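Local coordinates for protein glutamate racemase (PDB 2JFN) that belongs to the Asp/Glu/hydantoin racemase family and binds glutamic acid in a buried pocket between two alpha/beta domains, at residues V26-V31 with G203-P208. Residues are numbered along the deposited sequence; the frame is centred on the assembly and turned at random.
With GLU (glutamic acid), chain B.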
loop_
_atom_site.group_PDB
_atom_site.type_symbol
_atom_site.label_atom_id
_atom_site.label_comp_id
_atom_site.label_asym_id
_atom_site.label_seq_id
_atom_site.Cartn_x
_atom_site.Cartn_y
_atom_site.Cartn_z
ATOM N N VAL A 26 5.561 1.671 -8.751
ATOM C CA VAL A 26 4.680 1.409 -7.622
ATOM C C VAL A 26 5.648 0.956 -6.520
ATOM O O VAL A 26 6.358 -0.045 -6.679
ATOM C CB VAL A 26 3.652 0.298 -7.919
ATOM C CG1 VAL A 26 2.783 0.067 -6.692
ATOM C CG2 VAL A 26 2.767 0.703 -9.117
ATOM N N PHE A 27 5.689 1.712 -5.425
ATOM C CA PHE A 27 6.590 1.436 -4.306
ATOM C C PHE A 27 5.909 1.096 -2.985
ATOM O O PHE A 27 4.851 1.627 -2.661
ATOM C CB PHE A 27 7.496 2.647 -4.058
ATOM C CG PHE A 27 8.287 2.562 -2.775
ATOM C CD1 PHE A 27 9.485 1.849 -2.722
ATOM C CD2 PHE A 27 7.803 3.140 -1.605
ATOM C CE1 PHE A 27 10.185 1.711 -1.523
ATOM C CE2 PHE A 27 8.495 3.007 -0.398
ATOM C CZ PHE A 27 9.686 2.290 -0.357
ATOM N N ASP A 28 6.541 0.208 -2.224
ATOM C CA ASP A 28 6.066 -0.183 -0.898
ATOM C C ASP A 28 7.243 -0.765 -0.143
ATOM O O ASP A 28 8.273 -1.090 -0.736
ATOM C CB ASP A 28 4.968 -1.251 -0.958
ATOM C CG ASP A 28 4.429 -1.600 0.430
ATOM O OD1 ASP A 28 4.120 -2.781 0.700
ATOM O OD2 ASP A 28 4.315 -0.678 1.264
ATOM N N SER A 29 7.084 -0.904 1.167
ATOM C CA SER A 29 8.119 -1.485 2.008
ATOM C C SER A 29 8.160 -3.000 1.755
ATOM O O SER A 29 9.203 -3.637 1.909
ATOM C CB SER A 29 7.798 -1.212 3.475
ATOM O OG SER A 29 6.528 -1.746 3.796
ATOM N N GLY A 30 7.024 -3.567 1.359
ATOM C CA GLY A 30 6.959 -4.992 1.090
ATOM C C GLY A 30 6.017 -5.389 -0.029
ATOM O O GLY A 30 6.069 -4.824 -1.124
ATOM N N VAL A 31 5.138 -6.354 0.240
ATOM C CA VAL A 31 4.199 -6.827 -0.770
ATOM C C VAL A 31 2.882 -6.041 -0.857
ATOM O O VAL A 31 2.152 -6.174 -1.836
ATOM C CB VAL A 31 3.848 -8.338 -0.566
ATOM C CG1 VAL A 31 5.109 -9.191 -0.679
ATOM C CG2 VAL A 31 3.192 -8.559 0.796
ATOM N N GLY A 203 -6.480 0.469 6.076
ATOM C CA GLY A 203 -5.535 1.573 6.024
ATOM C C GLY A 203 -4.083 1.145 5.955
ATOM O O GLY A 203 -3.186 1.856 6.402
ATOM N N CYS A 204 -3.860 -0.044 5.418
ATOM C CA CYS A 204 -2.520 -0.578 5.232
ATOM C C CYS A 204 -2.628 -1.292 3.891
ATOM O O CYS A 204 -3.506 -2.137 3.710
ATOM C CB CYS A 204 -2.170 -1.560 6.348
ATOM S SG CYS A 204 -0.457 -2.099 6.315
ATOM N N THR A 205 -1.764 -0.950 2.939
ATOM C CA THR A 205 -1.843 -1.576 1.619
ATOM C C THR A 205 -1.606 -3.087 1.648
ATOM O O THR A 205 -1.862 -3.785 0.665
ATOM C CB THR A 205 -0.868 -0.909 0.611
ATOM O OG1 THR A 205 0.487 -1.149 1.007
ATOM C CG2 THR A 205 -1.111 0.597 0.566
ATOM N N HIS A 206 -1.118 -3.598 2.771
ATOM C CA HIS A 206 -0.912 -5.042 2.903
ATOM C C HIS A 206 -2.246 -5.763 3.139
ATOM O O HIS A 206 -2.440 -6.909 2.715
ATOM C CB HIS A 206 -0.007 -5.365 4.097
ATOM C CG HIS A 206 1.455 -5.419 3.772
ATOM N ND1 HIS A 206 2.214 -4.290 3.544
ATOM C CD2 HIS A 206 2.305 -6.469 3.679
ATOM C CE1 HIS A 206 3.469 -4.642 3.329
ATOM N NE2 HIS A 206 3.551 -5.958 3.406
ATOM N N PHE A 207 -3.167 -5.083 3.815
ATOM C CA PHE A 207 -4.438 -5.701 4.182
ATOM C C PHE A 207 -5.383 -6.172 3.084
ATOM O O PHE A 207 -5.984 -7.234 3.222
ATOM C CB PHE A 207 -5.159 -4.806 5.207
ATOM C CG PHE A 207 -4.370 -4.596 6.487
ATOM C CD1 PHE A 207 -4.802 -3.681 7.449
ATOM C CD2 PHE A 207 -3.183 -5.300 6.721
ATOM C CE1 PHE A 207 -4.069 -3.468 8.620
ATOM C CE2 PHE A 207 -2.442 -5.093 7.889
ATOM C CZ PHE A 207 -2.885 -4.176 8.838
ATOM N N PRO A 208 -5.535 -5.409 1.982
ATOM C CA PRO A 208 -6.444 -5.892 0.935
ATOM C C PRO A 208 -6.035 -7.292 0.454
ATOM O O PRO A 208 -6.863 -8.060 -0.037
ATOM C CB PRO A 208 -6.296 -4.837 -0.160
ATOM C CG PRO A 208 -6.080 -3.588 0.627
ATOM C CD PRO A 208 -5.074 -4.039 1.682
HETATM N N GLU B . 2.279 -1.554 3.030
HETATM C CA GLU B . 2.295 -1.112 4.428
HETATM C C GLU B . 1.698 0.280 4.501
HETATM O O GLU B . 0.708 0.594 3.746
HETATM C CB GLU B . 3.739 -1.106 4.953
HETATM C CG GLU B . 3.808 -1.758 6.353
HETATM C CD GLU B . 5.155 -1.494 7.012
HETATM O OE1 GLU B . 5.223 -1.370 8.232
HETATM O OE2 GLU B . 6.184 -1.412 6.335
HETATM O OXT GLU B . 2.168 1.137 5.321
#
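Asp28 has CG anti to its backbone N (chi1 -177°), which sets CG on the side of Thr205 and His206, and the carboxylate there meets the amino group of the bound glutamic acid. Thr205 OG1 lies between its own backbone N and carbonyl carbon (chi1 66°), turned to the same amino group. The ligand N donates to Asp28 OD2 at 2.8 Å, to Thr205 OG1 at 2.7 Å and to His206 ND1 at 2.8 Å, reaching the imidazole edge in the ring plane; a weaker bond goes to Asp28 OD1. The ligand thus ties the two segments together. Directly between them, Asp28 OD1 comes within 3.3 Å of His206 CE1, carboxylate and ring planes 62° apart, and Val31 CG2 packs 3.7 Å from His206 CD2, the two side chains crossing at about a right angle.

The first shell is itself held in place. Asp28 OD1 accepts from Gly30 N, which comes from above the carboxylate plane and closes an Asx turn, and also from Gly33 N. Glu170 OE1, on helix 163-174, bonds Val31 N and also His206 NE2, the ring's other nitrogen, and so holds the ring's rotation, while Thr205 OG1 also bonds Ala91 O. At the ligand's two ends, Ser29 OG donates to the ligand OE2 at 2.6 Å and Thr205 N to the ligand O at 3.0 Å. Cys204 SG sits 3.5 Å from the ligand CA, in a pocket that also includes Cys92. The end of strand 21-28 with the loop after it, and the loop after strand 199-202, from separate sheets, meet around the buried ligand, as in the interdomain active site of Asp/Glu racemases.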